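Local coordinates for SGNH hydrolase-type esterase domain-containing protein (Slackia heliotrinireducens DSM 20476, PDB 4S1P), which is a putative SGNH hydrolase that probably cleaves ester bonds, although its natural substrate is not known, at residues Q100-G105 with G142-D147; R5-G10 with E62-V67; S12-N17 with V31-R36. One frame throughout, in Å; residues are numbered along the deposited sequence.

Interaction 1 of 3, residues Q100-G105 with G142-D147; sequences QPVIYG and GALLAD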
loop_
_atom_site.group_PDB
_atom_site.type_symbol
_atom_site.label_atom_id
_atom_site.label_comp_id
_atom_site.label_asym_id
_atom_site.label_seq_id
_atom_site.Cartn_x
_atom_site.Cartn_y
_atom_site.Cartn_z
ATOM N N GLN A 100 -14.464 2.917 -2.290
ATOM C CA GLN A 100 -14.072 1.569 -1.933
ATOM C C GLN A 100 -12.600 1.534 -1.454
ATOM O O GLN A 100 -11.711 1.901 -2.209
ATOM C CB GLN A 100 -14.227 0.636 -3.131
ATOM C CG GLN A 100 -13.697 -0.756 -2.878
ATOM C CD GLN A 100 -14.434 -1.542 -1.812
ATOM O OE1 GLN A 100 -15.652 -1.743 -1.910
ATOM N NE2 GLN A 100 -13.702 -2.032 -0.804
ATOM N N PRO A 101 -12.354 1.119 -0.209
ATOM C CA PRO A 101 -10.967 1.003 0.245
ATOM C C PRO A 101 -10.267 -0.193 -0.394
ATOM O O PRO A 101 -10.875 -1.236 -0.642
ATOM C CB PRO A 101 -11.094 0.856 1.760
ATOM C CG PRO A 101 -12.485 0.386 2.006
ATOM C CD PRO A 101 -13.333 0.890 0.872
ATOM N N VAL A 102 -8.968 -0.008 -0.648
ATOM C CA VAL A 102 -8.118 -1.016 -1.278
ATOM C C VAL A 102 -6.824 -1.100 -0.486
ATOM O O VAL A 102 -6.194 -0.072 -0.262
ATOM C CB VAL A 102 -7.804 -0.646 -2.752
ATOM C CG1 VAL A 102 -6.846 -1.627 -3.393
ATOM C CG2 VAL A 102 -9.093 -0.560 -3.563
ATOM N N ILE A 103 -6.433 -2.307 -0.083
ATOM C CA ILE A 103 -5.163 -2.494 0.557
ATOM C C ILE A 103 -4.110 -2.776 -0.520
ATOM O O ILE A 103 -4.258 -3.720 -1.302
ATOM C CB ILE A 103 -5.203 -3.665 1.556
ATOM C CG1 ILE A 103 -6.095 -3.303 2.751
ATOM C CG2 ILE A 103 -3.797 -4.079 1.990
ATOM C CD1 ILE A 103 -6.548 -4.513 3.518
ATOM N N TYR A 104 -3.045 -1.975 -0.546
ATOM C CA TYR A 104 -1.874 -2.254 -1.397
ATOM C C TYR A 104 -1.028 -3.207 -0.537
ATOM O O TYR A 104 -0.280 -2.777 0.357
ATOM C CB TYR A 104 -1.194 -0.951 -1.751
ATOM C CG TYR A 104 0.151 -1.014 -2.495
ATOM C CD1 TYR A 104 0.760 -2.208 -2.895
ATOM C CD2 TYR A 104 0.796 0.156 -2.793
ATOM C CE1 TYR A 104 2.026 -2.201 -3.512
ATOM C CE2 TYR A 104 2.033 0.184 -3.391
ATOM C CZ TYR A 104 2.647 -0.992 -3.770
ATOM O OH TYR A 104 3.896 -0.970 -4.340
ATOM N N GLY A 105 -1.221 -4.510 -0.753
ATOM C CA GLY A 105 -0.489 -5.509 0.019
ATOM C C GLY A 105 0.930 -5.546 -0.541
ATOM O O GLY A 105 1.132 -5.760 -1.726
ATOM N N GLY A 142 -13.470 -4.929 4.986
ATOM C CA GLY A 142 -14.114 -5.019 3.692
ATOM C C GLY A 142 -13.341 -4.378 2.574
ATOM O O GLY A 142 -13.888 -4.125 1.508
ATOM N N ALA A 143 -12.066 -4.133 2.785
ATOM C CA ALA A 143 -11.230 -3.563 1.725
ATOM C C ALA A 143 -10.848 -4.638 0.722
ATOM O O ALA A 143 -10.657 -5.805 1.087
ATOM C CB ALA A 143 -9.990 -2.929 2.338
ATOM N N LEU A 144 -10.714 -4.243 -0.539
ATOM C CA LEU A 144 -10.209 -5.137 -1.528
ATOM C C LEU A 144 -8.698 -5.277 -1.315
ATOM O O LEU A 144 -8.034 -4.326 -1.007
ATOM C CB LEU A 144 -10.432 -4.556 -2.922
ATOM C CG LEU A 144 -11.863 -4.239 -3.285
ATOM C CD1 LEU A 144 -11.897 -3.647 -4.690
ATOM C CD2 LEU A 144 -12.689 -5.525 -3.170
ATOM N N LEU A 145 -8.161 -6.465 -1.477
ATOM C CA LEU A 145 -6.725 -6.691 -1.311
ATOM C C LEU A 145 -6.058 -6.809 -2.657
ATOM O O LEU A 145 -6.371 -7.726 -3.426
ATOM C CB LEU A 145 -6.439 -7.954 -0.501
ATOM C CG LEU A 145 -4.957 -8.273 -0.320
ATOM C CD1 LEU A 145 -4.200 -7.171 0.406
ATOM C CD2 LEU A 145 -4.780 -9.582 0.434
ATOM N N ALA A 146 -5.119 -5.904 -2.916
ATOM C CA ALA A 146 -4.200 -6.039 -4.048
ATOM C C ALA A 146 -2.956 -6.745 -3.509
ATOM O O ALA A 146 -2.136 -6.102 -2.852
ATOM C CB ALA A 146 -3.889 -4.666 -4.612
ATOM N N ASP A 147 -2.880 -8.070 -3.715
ATOM C CA ASP A 147 -1.864 -8.899 -3.103
ATOM C C ASP A 147 -0.646 -8.907 -3.992
ATOM O O ASP A 147 -0.511 -9.755 -4.858
ATOM C CB ASP A 147 -2.436 -10.293 -2.884
ATOM C CG ASP A 147 -1.498 -11.244 -2.156
ATOM O OD1 ASP A 147 -0.317 -10.895 -1.971
ATOM O OD2 ASP A 147 -1.932 -12.359 -1.779
#
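Strands 100-105 and 144-147 run parallel, their short axes 4.6 Å apart and inclined at 23°, with V102 paired to L144, I103 to L145, Y104 to A146 and G105 to D147. Four backbone bonds zigzag between them: L144 N to P101 O, I103 N to L144 O, A146 N to I103 O and G105 N to A146 O. The shortest, 2.7 Å from I103 N to L144 O, arrives almost along the C=O axis. Ahead of the first of these rungs Q100 adds a side-chain link. Its CG lies anti to the backbone N (chi1 174°) and the chain then bends at chi2, which brings NE2 within 3.1 Å of G142 O and 2.9 Å of its own neighbour P101 O. Both acceptors lie near the amide plane and offer a lone pair, so two bonds fix the rotation of the amide. An alanine here would remove both amide bonds and the CG packing on L144, and would probably leave the turn at G142 less firmly held to strand 100-105.

This is a beta-alpha-beta connection of the parallel sheet characteristic of the SGNH hydrolase fold, 144-147 being an outermost strand. On the face covered by helix 123-141, I103 CG2 presses on L145 CD1 at a tight 3.5 Å, while A143 CB sits 3.9 Å from I103 CG1. On the other face, which helix 170-184 covers, the Q100 chain crosses L144 at about a right angle, its CG 3.9 Å from L144 CD1. Y104 also projects to this side, its hydroxyl bonded to L13 O.

Interaction 2 of 3, residues R5-G10 with E62-V67; sequences RILMLG and EAWDFV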
loop_
_atom_site.group_PDB
_atom_site.type_symbol
_atom_site.label_atom_id
_atom_site.label_comp_id
_atom_site.label_asym_id
_atom_site.label_seq_id
_atom_site.Cartn_x
_atom_site.Cartn_y
_atom_site.Cartn_z
ATOM N N ARG A 5 -11.591 8.002 -10.231
ATOM C CA ARG A 5 -10.701 8.800 -9.384
ATOM C C ARG A 5 -10.216 7.931 -8.235
ATOM O O ARG A 5 -11.009 7.337 -7.502
ATOM C CB ARG A 5 -11.383 10.072 -8.865
ATOM C CG ARG A 5 -11.977 10.930 -9.997
ATOM C CD ARG A 5 -12.421 12.325 -9.495
ATOM N NE ARG A 5 -11.248 13.194 -9.298
ATOM C CZ ARG A 5 -10.785 13.640 -8.125
ATOM N NH1 ARG A 5 -9.686 14.362 -8.120
ATOM N NH2 ARG A 5 -11.390 13.381 -6.975
ATOM N N ILE A 6 -8.905 7.949 -8.055
ATOM C CA ILE A 6 -8.219 7.075 -7.080
ATOM C C ILE A 6 -7.338 7.948 -6.186
ATOM O O ILE A 6 -6.536 8.740 -6.680
ATOM C CB ILE A 6 -7.325 6.027 -7.784
ATOM C CG1 ILE A 6 -8.154 5.174 -8.748
ATOM C CG2 ILE A 6 -6.604 5.161 -6.764
ATOM C CD1 ILE A 6 -7.306 4.344 -9.692
ATOM N N LEU A 7 -7.498 7.819 -4.870
ATOM C CA LEU A 7 -6.628 8.472 -3.882
ATOM C C LEU A 7 -5.708 7.415 -3.304
ATOM O O LEU A 7 -6.187 6.390 -2.840
ATOM C CB LEU A 7 -7.472 9.068 -2.768
ATOM C CG LEU A 7 -6.720 9.742 -1.633
ATOM C CD1 LEU A 7 -5.847 10.891 -2.109
ATOM C CD2 LEU A 7 -7.736 10.194 -0.572
HETATM N N MSE A 8 -4.406 7.654 -3.364
HETATM C CA MSE A 8 -3.427 6.706 -2.855
HETATM C C MSE A 8 -2.693 7.294 -1.675
HETATM O O MSE A 8 -2.243 8.446 -1.716
HETATM C CB MSE A 8 -2.378 6.381 -3.920
HETATM C CG MSE A 8 -3.016 5.889 -5.213
HETATM SE SE MSE A 8 -1.618 5.223 -6.447
HETATM C CE MSE A 8 -1.380 3.456 -5.677
ATOM N N LEU A 9 -2.647 6.527 -0.595
ATOM C CA LEU A 9 -1.962 6.915 0.606
ATOM C C LEU A 9 -0.779 5.970 0.797
ATOM O O LEU A 9 -0.962 4.743 0.819
ATOM C CB LEU A 9 -2.919 6.777 1.811
ATOM C CG LEU A 9 -4.356 7.285 1.623
ATOM C CD1 LEU A 9 -5.173 7.026 2.904
ATOM C CD2 LEU A 9 -4.365 8.745 1.205
ATOM N N GLY A 10 0.429 6.500 0.932
ATOM C CA GLY A 10 1.600 5.618 1.025
ATOM C C GLY A 10 2.918 6.328 1.177
ATOM O O GLY A 10 2.972 7.474 1.644
ATOM N N GLU A 62 -13.674 16.195 -2.289
ATOM C CA GLU A 62 -13.586 15.594 -3.614
ATOM C C GLU A 62 -14.262 14.225 -3.617
ATOM O O GLU A 62 -14.571 13.653 -2.564
ATOM C CB GLU A 62 -12.125 15.507 -4.101
ATOM C CG GLU A 62 -11.386 16.815 -4.064
ATOM C CD GLU A 62 -10.019 16.714 -4.652
ATOM O OE1 GLU A 62 -9.878 16.333 -5.814
ATOM O OE2 GLU A 62 -9.080 16.987 -3.919
ATOM N N ALA A 63 -14.523 13.725 -4.813
ATOM C CA ALA A 63 -15.191 12.448 -4.997
ATOM C C ALA A 63 -14.203 11.406 -5.445
ATOM O O ALA A 63 -13.444 11.637 -6.377
ATOM C CB ALA A 63 -16.259 12.605 -6.038
ATOM N N TRP A 64 -14.243 10.246 -4.801
ATOM C CA TRP A 64 -13.302 9.147 -5.087
ATOM C C TRP A 64 -14.017 7.845 -5.328
ATOM O O TRP A 64 -14.940 7.477 -4.564
ATOM C CB TRP A 64 -12.298 8.994 -3.921
ATOM C CG TRP A 64 -11.633 10.272 -3.563
ATOM C CD1 TRP A 64 -11.983 11.122 -2.572
ATOM C CD2 TRP A 64 -10.543 10.908 -4.258
ATOM N NE1 TRP A 64 -11.190 12.238 -2.597
ATOM C CE2 TRP A 64 -10.325 12.150 -3.654
ATOM C CE3 TRP A 64 -9.756 10.559 -5.377
ATOM C CZ2 TRP A 64 -9.326 13.029 -4.100
ATOM C CZ3 TRP A 64 -8.796 11.422 -5.817
ATOM C CH2 TRP A 64 -8.576 12.654 -5.179
ATOM N N ASP A 65 -13.486 7.068 -6.283
ATOM C CA ASP A 65 -13.941 5.682 -6.465
ATOM C C ASP A 65 -13.254 4.707 -5.538
ATOM O O ASP A 65 -13.853 3.756 -5.055
ATOM C CB ASP A 65 -13.753 5.261 -7.905
ATOM C CG ASP A 65 -14.624 6.086 -8.846
ATOM O OD1 ASP A 65 -15.826 5.799 -8.908
ATOM O OD2 ASP A 65 -14.167 7.066 -9.431
ATOM N N PHE A 66 -11.962 4.930 -5.325
ATOM C CA PHE A 66 -11.146 4.063 -4.514
ATOM C C PHE A 66 -10.188 4.867 -3.671
ATOM O O PHE A 66 -9.728 5.916 -4.095
ATOM C CB PHE A 66 -10.308 3.133 -5.406
ATOM C CG PHE A 66 -11.120 2.184 -6.253
ATOM C CD1 PHE A 66 -11.659 1.039 -5.703
ATOM C CD2 PHE A 66 -11.352 2.451 -7.577
ATOM C CE1 PHE A 66 -12.413 0.153 -6.460
ATOM C CE2 PHE A 66 -12.076 1.570 -8.344
ATOM C CZ PHE A 66 -12.630 0.425 -7.788
ATOM N N VAL A 67 -9.876 4.333 -2.493
ATOM C CA VAL A 67 -8.813 4.854 -1.644
ATOM C C VAL A 67 -7.844 3.706 -1.392
ATOM O O VAL A 67 -8.229 2.682 -0.825
ATOM C CB VAL A 67 -9.312 5.406 -0.316
ATOM C CG1 VAL A 67 -8.143 5.886 0.539
ATOM C CG2 VAL A 67 -10.301 6.549 -0.554
#
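R5 has the most surface buried in this contact, followed by L7 and W64, and the indole of W64 lies between the other two. The R5 chain bends at chi3 (76°) and lays its guanidinium over one face of the six-membered ring, CZ standing 4.1 Å from the ring centroid in a cation-pi contact. The two planes are tilted by 38°, so the group leans, with NH2 as its closest atom to the ring. L7 covers the opposite face: its CB lies 4.0 Å from the same centroid, a CH-pi contact.

Within the contact two bonds help fix the guanidinium's rotation. NH2 of R5 gives a hydrogen bond of 2.8 Å to A63 O, which lies close to the guanidinium plane, although the donor stands above the carbonyl plane. NH1 of R5 forms a salt bridge of 3.0 Å with E62 OE1. The second oxygen of E62 pairs with R32 and NE of R5 with E30, a third partner, so the carboxylates probably offset the nearby like charges of R5 and R32.

The R5 backbone is also gripped. D65 OD2 accepts R5 N at 2.9 Å through its anti lone pair, and D65 N returns a bond of 2.8 Å to R5 O, which F66 N meets only weakly. Regular parallel pairing begins beyond D65, where I6 faces F66 and L7 faces V67; L7 N reaches F66 O at 3.0 Å in a nearly straight bond (172°).

In the parallel sheet of the SGNH fold, strand 4-10 lies between 66-69 and 29-35. Helix 50-61 packs on L7, L9 and W64, whose NE1 bonds to A58 O, while helix 170-184 meets I6 and F66.

Interaction 3 of 3, residues S12-N17 with V31-R36; sequences SLTTAN and VRVHAR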
loop_
_atom_site.group_PDB
_atom_site.type_symbol
_atom_site.label_atom_id
_atom_site.label_comp_id
_atom_site.label_asym_id
_atom_site.label_seq_id
_atom_site.Cartn_x
_atom_site.Cartn_y
_atom_site.Cartn_z
ATOM N N SER A 12 7.402 5.674 -0.389
ATOM C CA SER A 12 8.106 5.396 -1.636
ATOM C C SER A 12 7.724 4.056 -2.278
ATOM O O SER A 12 7.909 3.894 -3.483
ATOM C CB SER A 12 9.628 5.518 -1.460
ATOM O OG SER A 12 10.119 4.374 -0.852
ATOM N N LEU A 13 7.136 3.098 -1.537
ATOM C CA LEU A 13 6.686 1.874 -2.226
ATOM C C LEU A 13 5.543 2.160 -3.199
ATOM O O LEU A 13 5.322 1.413 -4.178
ATOM C CB LEU A 13 6.318 0.764 -1.243
ATOM C CG LEU A 13 7.482 -0.061 -0.670
ATOM C CD1 LEU A 13 8.420 0.756 0.182
ATOM C CD2 LEU A 13 6.934 -1.264 0.060
ATOM N N THR A 14 4.823 3.245 -2.942
ATOM C CA THR A 14 3.798 3.717 -3.865
ATOM C C THR A 14 4.384 4.620 -4.946
ATOM O O THR A 14 4.057 4.447 -6.109
ATOM C CB THR A 14 2.699 4.476 -3.089
ATOM O OG1 THR A 14 1.955 3.531 -2.320
ATOM C CG2 THR A 14 1.714 5.175 -4.043
ATOM N N THR A 15 5.242 5.572 -4.582
ATOM C CA THR A 15 5.643 6.604 -5.530
ATOM C C THR A 15 6.805 6.184 -6.412
ATOM O O THR A 15 6.962 6.772 -7.498
ATOM C CB THR A 15 6.014 7.905 -4.825
ATOM O OG1 THR A 15 7.043 7.665 -3.861
ATOM C CG2 THR A 15 4.816 8.521 -4.141
ATOM N N ALA A 16 7.581 5.187 -5.991
ATOM C CA ALA A 16 8.776 4.813 -6.772
ATOM C C ALA A 16 8.427 4.451 -8.216
ATOM O O ALA A 16 7.373 3.854 -8.513
ATOM C CB ALA A 16 9.530 3.642 -6.092
ATOM N N ASN A 17 9.364 4.800 -9.111
ATOM C CA ASN A 17 9.279 4.384 -10.507
ATOM C C ASN A 17 8.021 4.822 -11.230
ATOM O O ASN A 17 7.536 4.120 -12.124
ATOM C CB ASN A 17 9.458 2.880 -10.637
ATOM C CG ASN A 17 10.724 2.398 -9.981
ATOM O OD1 ASN A 17 11.814 2.866 -10.331
ATOM N ND2 ASN A 17 10.601 1.477 -9.027
ATOM N N VAL A 31 -5.388 9.983 -10.643
ATOM C CA VAL A 31 -4.736 9.446 -9.438
ATOM C C VAL A 31 -4.112 10.586 -8.644
ATOM O O VAL A 31 -3.313 11.363 -9.160
ATOM C CB VAL A 31 -3.684 8.383 -9.801
ATOM C CG1 VAL A 31 -2.952 7.886 -8.559
ATOM C CG2 VAL A 31 -4.358 7.230 -10.504
ATOM N N ARG A 32 -4.535 10.698 -7.390
ATOM C CA ARG A 32 -4.008 11.648 -6.433
ATOM C C ARG A 32 -3.216 10.870 -5.394
ATOM O O ARG A 32 -3.690 9.832 -4.919
ATOM C CB ARG A 32 -5.154 12.368 -5.726
ATOM C CG ARG A 32 -4.744 13.410 -4.697
ATOM C CD ARG A 32 -4.161 14.697 -5.289
ATOM N NE ARG A 32 -5.109 15.275 -6.237
ATOM C CZ ARG A 32 -6.281 15.833 -5.907
ATOM N NH1 ARG A 32 -6.604 16.054 -4.637
ATOM N NH2 ARG A 32 -7.120 16.194 -6.855
ATOM N N VAL A 33 -2.019 11.347 -5.065
ATOM C CA VAL A 33 -1.131 10.637 -4.116
ATOM C C VAL A 33 -0.801 11.512 -2.913
ATOM O O VAL A 33 -0.407 12.674 -3.086
ATOM C CB VAL A 33 0.183 10.260 -4.816
ATOM C CG1 VAL A 33 1.106 9.513 -3.869
ATOM C CG2 VAL A 33 -0.127 9.425 -6.051
ATOM N N HIS A 34 -1.036 10.975 -1.716
ATOM C CA HIS A 34 -0.614 11.573 -0.466
ATOM C C HIS A 34 0.453 10.663 0.095
ATOM O O HIS A 34 0.137 9.612 0.691
ATOM C CB HIS A 34 -1.804 11.664 0.499
ATOM C CG HIS A 34 -2.875 12.601 0.051
ATOM N ND1 HIS A 34 -4.098 12.679 0.692
ATOM C CD2 HIS A 34 -2.945 13.449 -0.996
ATOM C CE1 HIS A 34 -4.861 13.569 0.065
ATOM N NE2 HIS A 34 -4.191 14.034 -0.976
ATOM N N ALA A 35 1.715 11.035 -0.133
ATOM C CA ALA A 35 2.823 10.180 0.239
ATOM C C ALA A 35 3.984 11.031 0.700
ATOM O O ALA A 35 4.087 12.220 0.375
ATOM C CB ALA A 35 3.252 9.333 -0.932
ATOM N N ARG A 36 4.837 10.414 1.497
ATOM C CA ARG A 36 6.118 10.996 1.854
ATOM C C ARG A 36 7.036 9.845 2.170
ATOM O O ARG A 36 6.604 8.831 2.705
ATOM C CB ARG A 36 6.026 11.872 3.082
ATOM C CG ARG A 36 7.295 12.699 3.287
ATOM C CD ARG A 36 7.314 13.372 4.651
ATOM N NE ARG A 36 7.412 12.420 5.761
ATOM C CZ ARG A 36 6.381 11.978 6.472
ATOM N NH1 ARG A 36 5.190 12.437 6.205
ATOM N NH2 ARG A 36 6.571 11.100 7.460
#
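The methyl of T15 rests against two strand residues at once, CG2 lying 3.7 Å from A35 CB and 3.8 Å from V33 CG1. Helix 12-15 opens at S12 within the sequence G10-N11-S12-L13, the counterpart of the GDSL motif after which the family is named. S12 is therefore the likely nucleophile, and its setting with H167 and D164 is consistent with a Ser-His-Asp triad. The backbone N of S12 donates a hydrogen bond to an unidentified bound ligand, as would suit a contributor to an oxyanion hole.

T15 reaches the strand with carbon rather than oxygen. CG2 is anti to the carbonyl carbon, whereas OG1 takes the crowded position between backbone N and C (chi1 56°) and makes a weak hydrogen bond to N11 O. V33 answers with CG1, anti to its own backbone N (chi1 -179°), and the two side chains cross obliquely. T14 approaches the same valine methyl more loosely, its CG2 being 4.4 Å from V33 CG1; its hydroxyl bonds to Q70 OE1. P20 of helix 19-27 touches both T14 and V33.

V33 and A35 point toward the short helix, while H34 between them turns to the opposite face of the sheet, where its ND1 is hydrogen-bonded to T55 OG1. The join is slight, burying 153 Å²; its closest contacts are between methyl groups, and S12 N comes only to 4.5 Å from R36 O. The R36 side chain points away and pairs with E43. The contact lays the short helix that begins at the probable nucleophile against edge strand 29-35. Just past the helix, A16 N closes its one turn with a 2.8 Å hydrogen bond to S12 O.

In the fold
From the N terminus, strand 4-10 runs through the sheet as neighbour of its edge strand and leads into helix 12-15. After helix 19-27, strand 29-35 runs parallel beside 4-10, closing interaction 3, and helix 50-61 leads to 62-67, which closes interaction 2. Interaction 3 is nested inside the loop of interaction 2. Interaction 1 follows in series, opening at strand 100-105 and closing at the far edge strand 144-147; no loops cross. Together they span the sheet order 29-35, 4-10, 66-69, 100-105, 144-147. Interactions 1 and 2 share a seam where V102 N meets V67 O; M8 N and R32 O join 2 and 3, and Y104 CE2 packs on T14 OG1 between 1 and 3.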